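Local coordinates for endo-beta-1,4-glucanase (Bacillus licheniformis, PDB 2JEN), which probably cleaves internal beta-1,4-glucosidic bonds of xyloglucan, and of cellulose-type glucans, as a family 12 glycoside hydrolase acting on plant cell walls, at residues 49-55 / 86-90; 75-81 / 240-246; 93-97 / 236-240. The protein carries 1 engineered substitution. One frame throughout, in Å; residues are numbered along the deposited sequence.

Overall arrangement
Following the chain from its N terminus, the loop after strand 46-49 (49-55) packs against 86-90, so contact 1 closes a loop that contains strands 62-67 and 72-79. Strand 72-79 opens contact 2 before that loop closes, and contact 2 is completed only at 240-246; contacts 1 and 2 therefore cross. Contact 3 opens at 93-97, after contact 1 has closed, and ends at 236-240; it lies within the span of contact 2, the two meeting at Phe240. Contact 2 joins the two sheets of the sandwich, contact 3 pairs neighbouring strands of one sheet, and contact 1 packs the loop after strand 46-49 against the one leading into strand 91-95. All three reach the bound glycan.

Contact 1 (49-55 / 86-90); sequences FNNVWGA and VKAYP. With XYS (alpha-D-xylopyranose), chain B; GLC (alpha-D-glucopyranose), chain C; GLC (alpha-D-glucopyranose), chain D.
Two irregular segments, 49-55 and 86-90, lie side by side, their nearest CA pairs being Asn51-Pro90 (4.9 Å), Val52-Ala88 (4.2 Å) and Gly54-Lys87 (3.9 Å). Phe49 ends a strand, and its O receives a CA-H...O contact from Pro90 CA at 3.5 Å. Asn50 centres an inverse gamma turn. Asn51 O accepts from Tyr89 N at 3.0 Å; its side chain (chi1 t) gives ND2 to O2 of glucose C at 2.9 Å, while OD1 takes a weak bond from Trp53 N at 3.1 Å. Val52 starts a type I turn closed by Ala55, and its N donates to O4 of xylose B at 3.0 Å. Trp53, chi1 p, lays one indole face over Val86 O and the opposite face against C1 of glucose C, the sugar-on-tryptophan packing common in glycan-binding clefts; NE1 reaches O6 of glucose D at 3.0 Å, and CZ2 meets Val86 CB at 3.7 Å. At Gly54, N makes a weak bond to Lys87 O (2.9 Å) and CA approaches Val86 O at 3.3 Å, where a CB would clash. The pair thus forms one wall of the glycan-binding site. Behind it, Ala88 and Pro90 rest on strands 62-67 and 72-79, Lys87 and Ala88 bond through their backbones to Val244, and Tyr89 packs on strand 234-244, its OH bonded to Ala135 O of strand 131-141.

Contact 2 (75-81 / 240-246); sequences WVWNWPS and FGTEVFG. With GLC (alpha-D-glucopyranose), chain E; GLC (alpha-D-glucopyranose), chain D; XYS (alpha-D-xylopyranose), chain F.
Strand 75-79, running on into a loop to Ser81, faces 240-246 mainly through its tryptophan side chains, without backbone hydrogen bonds between them; end to end the segments run 34° apart. They converge along their length, from a CA separation of 9.3 Å at Trp75-Thr242 to 4.9 Å at Trp79-Gly246. Phe240 and Gly241 are extended strand, which is interrupted at Thr242 and Glu243 and resumes at Val244; the indole of Trp75 lies against the first two, with CH2 3.8 Å from Phe240 O and CZ2 3.6 Å from Gly241 CA. Thr242 (chi1 p) points toward 75-81 and its OG1 accepts from Trp75 NE1 at 2.9 Å, the one direct hydrogen bond across the pair. Glu243 is out of reach of 75-81; OE1 accepts from O3 of glucose E at 2.6 Å and OE2 from O6 of glucose D at 2.7 Å. Val244 (chi1 t) turns inward again: CG2 sits over the Trp77 five-membered ring, 3.8 Å from its centroid in a CH-pi contact, and CG1 is 3.6 Å from Trp79 CD1. Phe245 points away, one ring face against C5 of xylose F. At Phe245 and Gly246, a classic beta bulge opposite Thr131, the chain turns a corner; Gly246 CA makes CA-H...O contacts with Trp79 O (3.2 Å) and Ser81 O (3.4 Å), and a water bridges Gly246 O and Trp77 NE1, at 2.9 Å from each. A tryptophan-rich interior on one side of the segment and bound sugar on the other is in keeping with the beta-sandwich of family 12, whose concave sheet carries the substrate cleft.

Contact 3 (93-97 / 236-240); sequences VSGWH and SSVEF. With GLC (alpha-D-glucopyranose), chain C.
At the floor of the glycan-binding cleft, a histidine-carboxylate pair links the sugar to the strand beneath it: His97 NE2 donates to O3 of glucose C at 2.8 Å, and ND1 on the other side of the ring donates to Glu239 OE2 at a short 2.5 Å. O3 of glucose C and Glu239 OE2 both lie near the imidazole plane, at its edge. His97 has chi1 t and Glu239 chi1 m with chi2 t, which brings OE2 up to the ring edge at ND1. The backbones behind them are strands 93-95 and 236-240, antiparallel at 166° with axes 4.8 Å apart. Val93 opposes Glu239 in a non-hydrogen-bonded pair (CA-CA 4.5 Å), their side chains on the same face, with Val93 CG2 3.9 Å from Glu239 CD. Ser94 and Val238 make the hydrogen-bonded pair (CA-CA 5.3 Å), each N 3.0 Å from the other's O, and direct their side chains to the opposite face. These are neighbouring strands of the larger sheet of the family 12 beta-sandwich; strand 131-141 flanks 236-240 on its other edge, where Ser236 and Ser237 form a classic beta bulge facing Trp139. Gly95 lies opposite Ser237 (CA-CA 4.4 Å) with phi/psi of 99/-134, angles at which a CB would collide with the carbonyl O of Ser94 and would also strike Ser236 O. Beyond it the chain leaves the strand, yet Trp96 N still donates to Ser236 O at 3.0 Å. Ser237 OG lies 2.9 Å from Trp96 O and 3.0 Å from Glu239 OE2, with both acceptors in reach of its single proton.

Contact 1 (49-55 / 86-90)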
# COMPACT_ATOMS: atom_id res chain seq x y z
N PHE A 49 13.08 -10.63 12.91
CA PHE A 49 13.94 -10.24 11.79
C PHE A 49 13.24 -10.49 10.45
O PHE A 49 12.82 -11.61 10.16
CB PHE A 49 15.22 -11.08 11.86
CG PHE A 49 16.31 -10.72 10.87
CD1 PHE A 49 16.56 -9.41 10.50
CD2 PHE A 49 17.13 -11.71 10.39
CE1 PHE A 49 17.60 -9.12 9.61
CE2 PHE A 49 18.14 -11.40 9.49
CZ PHE A 49 18.38 -10.12 9.12
N ASN A 50 13.08 -9.43 9.66
CA ASN A 50 12.39 -9.51 8.37
C ASN A 50 13.39 -10.00 7.34
O ASN A 50 13.82 -9.28 6.42
CB ASN A 50 11.76 -8.16 8.00
CG ASN A 50 10.61 -8.33 7.04
OD1 ASN A 50 10.00 -9.41 7.01
ND2 ASN A 50 10.21 -7.28 6.36
N ASN A 51 13.77 -11.27 7.48
CA ASN A 51 14.85 -11.89 6.70
C ASN A 51 14.33 -12.36 5.36
O ASN A 51 13.50 -13.25 5.32
CB ASN A 51 15.42 -13.07 7.51
CG ASN A 51 16.53 -13.80 6.83
OD1 ASN A 51 16.72 -13.69 5.65
ND2 ASN A 51 17.27 -14.57 7.61
N VAL A 52 14.81 -11.72 4.29
CA VAL A 52 14.38 -12.00 2.94
C VAL A 52 15.56 -12.43 2.08
O VAL A 52 15.69 -12.02 0.92
CB VAL A 52 13.60 -10.81 2.33
CG1 VAL A 52 12.31 -10.60 3.12
CG2 VAL A 52 14.41 -9.51 2.27
N TRP A 53 16.38 -13.35 2.60
CA TRP A 53 17.66 -13.64 2.00
C TRP A 53 17.60 -14.22 0.59
O TRP A 53 18.56 -14.10 -0.17
CB TRP A 53 18.48 -14.57 2.87
CG TRP A 53 18.04 -15.98 3.02
CD1 TRP A 53 17.21 -16.49 3.99
CD2 TRP A 53 18.47 -17.11 2.25
NE1 TRP A 53 17.11 -17.86 3.85
CE2 TRP A 53 17.89 -18.25 2.81
CE3 TRP A 53 19.35 -17.25 1.17
CZ2 TRP A 53 18.12 -19.53 2.32
CZ3 TRP A 53 19.57 -18.52 0.66
CH2 TRP A 53 18.94 -19.63 1.24
N GLY A 54 16.50 -14.85 0.24
CA GLY A 54 16.34 -15.55 -1.03
C GLY A 54 15.51 -14.82 -2.04
O GLY A 54 15.04 -15.42 -3.00
N ALA A 55 15.28 -13.52 -1.84
CA ALA A 55 14.29 -12.78 -2.62
C ALA A 55 14.79 -12.09 -3.87
O ALA A 55 13.98 -11.53 -4.62
CB ALA A 55 13.66 -11.75 -1.71
N VAL A 86 14.46 -21.35 -1.14
CA VAL A 86 13.96 -20.59 0.00
C VAL A 86 13.99 -19.10 -0.34
O VAL A 86 15.04 -18.58 -0.71
CB VAL A 86 14.81 -20.86 1.26
CG1 VAL A 86 14.36 -19.95 2.42
CG2 VAL A 86 14.72 -22.33 1.68
N LYS A 87 12.82 -18.43 -0.27
CA LYS A 87 12.76 -17.01 -0.55
C LYS A 87 13.10 -16.15 0.65
O LYS A 87 13.66 -15.07 0.51
CB LYS A 87 11.38 -16.60 -1.06
CG LYS A 87 10.86 -17.43 -2.26
CD LYS A 87 11.87 -17.59 -3.37
CE LYS A 87 11.31 -18.35 -4.59
NZ LYS A 87 10.98 -19.79 -4.26
N ALA A 88 12.72 -16.64 1.83
CA ALA A 88 12.76 -15.82 3.04
C ALA A 88 12.73 -16.73 4.26
O ALA A 88 12.25 -17.87 4.18
CB ALA A 88 11.53 -14.87 3.05
N TYR A 89 13.24 -16.20 5.39
CA TYR A 89 13.16 -16.87 6.67
C TYR A 89 12.83 -15.81 7.73
O TYR A 89 13.65 -15.52 8.61
CB TYR A 89 14.47 -17.57 6.97
CG TYR A 89 14.55 -18.36 8.28
CD1 TYR A 89 13.65 -19.38 8.58
CD2 TYR A 89 15.49 -18.05 9.25
CE1 TYR A 89 13.76 -20.14 9.75
CE2 TYR A 89 15.60 -18.78 10.42
CZ TYR A 89 14.68 -19.78 10.69
OH TYR A 89 14.84 -20.51 11.85
N PRO A 90 11.63 -15.24 7.66
CA PRO A 90 11.20 -14.39 8.78
C PRO A 90 11.30 -15.23 10.05
O PRO A 90 10.94 -16.42 10.06
CB PRO A 90 9.73 -14.05 8.44
CG PRO A 90 9.30 -15.17 7.48
CD PRO A 90 10.56 -15.49 6.69
C1 XYS B . 20.89 -11.18 4.10
C2 XYS B . 20.37 -10.22 3.04
C3 XYS B . 19.13 -9.46 3.53
C4 XYS B . 18.17 -10.47 4.18
C5 XYS B . 18.83 -11.37 5.24
O2 XYS B . 21.40 -9.26 2.74
O3 XYS B . 18.42 -8.73 2.51
O4 XYS B . 17.04 -9.81 4.68
O5 XYS B . 19.92 -12.00 4.67
C1 GLC C . 20.30 -18.37 5.63
C2 GLC C . 20.29 -17.10 6.46
C3 GLC C . 20.71 -15.92 5.62
C4 GLC C . 22.07 -16.23 5.00
C5 GLC C . 21.97 -17.52 4.18
C6 GLC C . 23.37 -17.90 3.67
O2 GLC C . 19.04 -16.86 7.09
O3 GLC C . 20.66 -14.73 6.44
O4 GLC C . 22.49 -15.21 4.14
O5 GLC C . 21.59 -18.58 5.04
O6 GLC C . 23.47 -17.72 2.28
C1 GLC D . 19.32 -23.52 6.36
C2 GLC D . 20.44 -22.94 5.50
C3 GLC D . 20.81 -21.58 6.05
C4 GLC D . 19.60 -20.67 5.96
C5 GLC D . 18.51 -21.35 6.81
C6 GLC D . 17.24 -20.52 7.01
O1 GLC D . 18.95 -24.81 5.97
O2 GLC D . 21.65 -23.67 5.49
O3 GLC D . 21.98 -21.19 5.32
O4 GLC D . 19.87 -19.41 6.53
O5 GLC D . 18.22 -22.62 6.24
O6 GLC D . 16.69 -20.11 5.78

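Contact 2 (75-81 / 240-246)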
# COMPACT_ATOMS: atom_id res chain seq x y z
N TRP A 75 4.43 -12.80 11.93
CA TRP A 75 4.72 -12.22 10.63
C TRP A 75 3.71 -12.72 9.61
O TRP A 75 3.09 -13.74 9.82
CB TRP A 75 6.17 -12.43 10.18
CG TRP A 75 6.68 -13.84 10.33
CD1 TRP A 75 6.60 -14.85 9.42
CD2 TRP A 75 7.42 -14.36 11.44
NE1 TRP A 75 7.18 -15.98 9.92
CE2 TRP A 75 7.73 -15.71 11.15
CE3 TRP A 75 7.85 -13.84 12.67
CZ2 TRP A 75 8.40 -16.54 12.03
CZ3 TRP A 75 8.52 -14.67 13.55
CH2 TRP A 75 8.79 -16.01 13.22
N VAL A 76 3.57 -11.96 8.53
CA VAL A 76 2.61 -12.14 7.49
C VAL A 76 3.40 -12.05 6.18
O VAL A 76 4.30 -11.22 6.06
CB VAL A 76 1.59 -10.99 7.63
CG1 VAL A 76 0.40 -11.24 6.72
CG2 VAL A 76 1.18 -10.82 9.15
N TRP A 77 3.06 -12.86 5.19
CA TRP A 77 3.85 -12.90 3.97
C TRP A 77 3.03 -13.23 2.73
O TRP A 77 1.93 -13.80 2.79
CB TRP A 77 4.95 -13.97 4.08
CG TRP A 77 4.50 -15.42 4.15
CD1 TRP A 77 4.21 -16.24 3.11
CD2 TRP A 77 4.30 -16.21 5.33
NE1 TRP A 77 3.85 -17.49 3.57
CE2 TRP A 77 3.91 -17.50 4.93
CE3 TRP A 77 4.42 -15.95 6.70
CZ2 TRP A 77 3.69 -18.53 5.84
CZ3 TRP A 77 4.17 -16.99 7.60
CH2 TRP A 77 3.84 -18.25 7.15
N ASN A 78 3.62 -12.87 1.60
CA ASN A 78 3.16 -13.27 0.30
C ASN A 78 4.33 -13.42 -0.64
O ASN A 78 5.04 -12.45 -0.91
CB ASN A 78 2.24 -12.18 -0.27
CG ASN A 78 1.79 -12.46 -1.66
OD1 ASN A 78 1.43 -13.57 -2.00
ND2 ASN A 78 1.83 -11.45 -2.51
N TRP A 79 4.59 -14.67 -1.07
CA TRP A 79 5.78 -15.07 -1.84
C TRP A 79 5.28 -15.83 -3.09
O TRP A 79 5.27 -17.06 -3.14
CB TRP A 79 6.74 -15.93 -1.02
CG TRP A 79 7.46 -15.11 -0.03
CD1 TRP A 79 7.22 -15.03 1.30
CD2 TRP A 79 8.52 -14.19 -0.30
NE1 TRP A 79 8.07 -14.11 1.89
CE2 TRP A 79 8.85 -13.56 0.90
CE3 TRP A 79 9.20 -13.82 -1.45
CZ2 TRP A 79 9.86 -12.62 0.99
CZ3 TRP A 79 10.22 -12.90 -1.37
CH2 TRP A 79 10.52 -12.30 -0.15
N PRO A 80 4.79 -15.11 -4.12
CA PRO A 80 4.26 -15.84 -5.27
C PRO A 80 5.34 -16.48 -6.15
O PRO A 80 5.94 -15.83 -7.00
CB PRO A 80 3.45 -14.78 -6.03
CG PRO A 80 3.30 -13.64 -5.11
CD PRO A 80 4.53 -13.67 -4.25
N SER A 81 5.55 -17.77 -5.96
CA SER A 81 6.56 -18.53 -6.70
C SER A 81 6.33 -20.03 -6.51
O SER A 81 5.93 -20.47 -5.43
CB SER A 81 7.95 -18.22 -6.14
OG SER A 81 8.98 -18.97 -6.84
N PHE A 240 14.17 -19.10 15.33
CA PHE A 240 12.97 -19.86 14.99
C PHE A 240 12.20 -19.06 13.97
O PHE A 240 11.95 -17.86 14.16
CB PHE A 240 12.07 -20.08 16.20
CG PHE A 240 10.79 -20.82 15.86
CD1 PHE A 240 9.63 -20.13 15.63
CD2 PHE A 240 10.78 -22.20 15.74
CE1 PHE A 240 8.47 -20.81 15.27
CE2 PHE A 240 9.65 -22.87 15.37
CZ PHE A 240 8.48 -22.18 15.15
N GLY A 241 11.83 -19.70 12.87
CA GLY A 241 11.07 -18.98 11.86
C GLY A 241 10.46 -19.88 10.85
O GLY A 241 10.36 -21.10 11.07
N THR A 242 9.96 -19.28 9.77
CA THR A 242 9.33 -20.04 8.69
C THR A 242 10.12 -19.83 7.43
O THR A 242 10.13 -18.74 6.88
CB THR A 242 7.87 -19.62 8.48
OG1 THR A 242 7.83 -18.22 8.20
CG2 THR A 242 6.98 -19.88 9.69
N GLU A 243 10.75 -20.87 6.88
CA GLU A 243 11.29 -20.77 5.52
C GLU A 243 10.12 -20.84 4.59
O GLU A 243 9.28 -21.74 4.69
CB GLU A 243 12.25 -21.89 5.18
CG GLU A 243 13.54 -21.90 6.00
CD GLU A 243 14.53 -22.94 5.53
OE1 GLU A 243 14.23 -24.13 5.60
OE2 GLU A 243 15.63 -22.55 5.09
N VAL A 244 10.00 -19.85 3.69
CA VAL A 244 8.91 -19.81 2.74
C VAL A 244 9.48 -19.98 1.34
O VAL A 244 10.41 -19.27 0.94
CB VAL A 244 8.10 -18.51 2.80
CG1 VAL A 244 6.95 -18.60 1.77
CG2 VAL A 244 7.58 -18.26 4.24
N PHE A 245 8.95 -20.99 0.62
CA PHE A 245 9.29 -21.28 -0.73
C PHE A 245 8.30 -20.61 -1.68
O PHE A 245 8.66 -20.05 -2.72
CB PHE A 245 9.32 -22.79 -0.94
CG PHE A 245 10.29 -23.51 -0.06
CD1 PHE A 245 9.95 -23.84 1.25
CD2 PHE A 245 11.54 -23.84 -0.52
CE1 PHE A 245 10.86 -24.51 2.08
CE2 PHE A 245 12.45 -24.55 0.31
CZ PHE A 245 12.09 -24.87 1.60
N GLY A 246 7.03 -20.64 -1.30
CA GLY A 246 6.00 -19.93 -2.05
C GLY A 246 4.70 -19.92 -1.30
O GLY A 246 4.48 -20.78 -0.43
C1 GLC E . 16.38 -26.57 1.13
C2 GLC E . 15.98 -26.73 2.57
C3 GLC E . 16.23 -25.46 3.36
C4 GLC E . 17.63 -24.89 3.12
C5 GLC E . 17.90 -24.87 1.61
C6 GLC E . 19.34 -24.43 1.33
O2 GLC E . 14.60 -27.02 2.63
O3 GLC E . 16.08 -25.76 4.73
O4 GLC E . 17.73 -23.60 3.72
O5 GLC E . 17.75 -26.16 1.08
O6 GLC E . 19.47 -24.10 -0.05
C1 GLC D . 19.32 -23.52 6.36
C2 GLC D . 20.44 -22.94 5.50
C3 GLC D . 20.81 -21.58 6.05
C4 GLC D . 19.60 -20.67 5.96
C5 GLC D . 18.51 -21.35 6.81
C6 GLC D . 17.24 -20.52 7.01
O1 GLC D . 18.95 -24.81 5.97
O2 GLC D . 21.65 -23.67 5.49
O3 GLC D . 21.98 -21.19 5.32
O4 GLC D . 19.87 -19.41 6.53
O5 GLC D . 18.22 -22.62 6.24
O6 GLC D . 16.69 -20.11 5.78
C1 XYS F . 11.98 -29.02 -1.33
C2 XYS F . 11.11 -29.84 -2.24
C3 XYS F . 10.34 -28.93 -3.18
C4 XYS F . 9.58 -27.90 -2.35
C5 XYS F . 10.57 -27.19 -1.45
O2 XYS F . 11.90 -30.77 -2.99
O3 XYS F . 9.45 -29.68 -4.00
O4 XYS F . 9.02 -26.94 -3.23
O5 XYS F . 11.24 -28.10 -0.58
O HOH W 1 3.52 -19.97 2.13

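Contact 3 (93-97 / 236-240)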
# COMPACT_ATOMS: atom_id res chain seq x y z
N VAL A 93 15.46 -14.16 16.30
CA VAL A 93 16.89 -14.44 16.49
C VAL A 93 17.20 -14.25 17.95
O VAL A 93 16.95 -13.19 18.51
CB VAL A 93 17.77 -13.51 15.61
CG1 VAL A 93 19.27 -13.66 15.91
CG2 VAL A 93 17.48 -13.74 14.15
N SER A 94 17.91 -15.21 18.54
CA SER A 94 18.72 -15.04 19.74
C SER A 94 20.16 -15.33 19.46
O SER A 94 20.46 -16.38 18.91
CB SER A 94 18.20 -15.98 20.83
OG SER A 94 18.83 -15.63 22.06
N GLY A 95 21.06 -14.42 19.82
CA GLY A 95 22.46 -14.58 19.55
C GLY A 95 22.92 -13.82 18.36
O GLY A 95 22.61 -12.64 18.19
N TRP A 96 23.70 -14.50 17.53
CA TRP A 96 24.34 -13.91 16.36
C TRP A 96 23.52 -14.12 15.08
O TRP A 96 22.85 -15.14 14.91
CB TRP A 96 25.75 -14.55 16.21
CG TRP A 96 26.49 -14.30 14.95
CD1 TRP A 96 27.44 -13.37 14.74
CD2 TRP A 96 26.41 -15.07 13.74
NE1 TRP A 96 27.93 -13.46 13.47
CE2 TRP A 96 27.31 -14.50 12.82
CE3 TRP A 96 25.62 -16.15 13.32
CZ2 TRP A 96 27.50 -15.00 11.54
CZ3 TRP A 96 25.76 -16.62 12.05
CH2 TRP A 96 26.69 -16.06 11.17
N HIS A 97 23.59 -13.19 14.12
CA HIS A 97 23.11 -13.47 12.77
C HIS A 97 23.80 -12.55 11.78
O HIS A 97 23.29 -11.49 11.42
CB HIS A 97 21.59 -13.34 12.63
CG HIS A 97 21.11 -13.85 11.31
ND1 HIS A 97 20.67 -15.15 11.15
CD2 HIS A 97 21.11 -13.28 10.08
CE1 HIS A 97 20.40 -15.33 9.86
NE2 HIS A 97 20.66 -14.22 9.19
N SER A 236 26.30 -20.32 18.38
CA SER A 236 26.30 -18.88 18.17
C SER A 236 24.90 -18.26 18.20
O SER A 236 24.77 -17.09 18.50
CB SER A 236 26.93 -18.55 16.84
OG SER A 236 28.20 -19.13 16.74
N SER A 237 23.89 -19.04 17.87
CA SER A 237 22.53 -18.53 17.62
C SER A 237 21.53 -19.63 17.78
O SER A 237 21.80 -20.77 17.37
CB SER A 237 22.54 -18.01 16.15
OG SER A 237 21.31 -17.52 15.72
N VAL A 238 20.33 -19.30 18.28
CA VAL A 238 19.13 -20.10 18.12
C VAL A 238 18.08 -19.18 17.55
O VAL A 238 17.77 -18.13 18.14
CB VAL A 238 18.65 -20.73 19.44
CG1 VAL A 238 17.31 -21.41 19.27
CG2 VAL A 238 19.72 -21.70 19.98
N GLU A 239 17.58 -19.57 16.40
CA GLU A 239 16.56 -18.81 15.67
C GLU A 239 15.35 -19.69 15.47
O GLU A 239 15.48 -20.92 15.40
CB GLU A 239 17.09 -18.35 14.30
CG GLU A 239 18.47 -17.77 14.36
CD GLU A 239 19.00 -17.19 13.07
OE1 GLU A 239 18.32 -17.25 12.03
OE2 GLU A 239 20.15 -16.68 13.12
N PHE A 240 14.17 -19.10 15.33
CA PHE A 240 12.97 -19.86 14.99
C PHE A 240 12.20 -19.06 13.97
O PHE A 240 11.95 -17.86 14.16
CB PHE A 240 12.07 -20.08 16.20
CG PHE A 240 10.79 -20.82 15.86
CD1 PHE A 240 9.63 -20.13 15.63
CD2 PHE A 240 10.78 -22.20 15.74
CE1 PHE A 240 8.47 -20.81 15.27
CE2 PHE A 240 9.65 -22.87 15.37
CZ PHE A 240 8.48 -22.18 15.15
C1 GLC C . 20.30 -18.37 5.63
C2 GLC C . 20.29 -17.10 6.46
C3 GLC C . 20.71 -15.92 5.62
C4 GLC C . 22.07 -16.23 5.00
C5 GLC C . 21.97 -17.52 4.18
C6 GLC C . 23.37 -17.90 3.67
O2 GLC C . 19.04 -16.86 7.09
O3 GLC C . 20.66 -14.73 6.44
O4 GLC C . 22.49 -15.21 4.14
O5 GLC C . 21.59 -18.58 5.04
O6 GLC C . 23.47 -17.72 2.28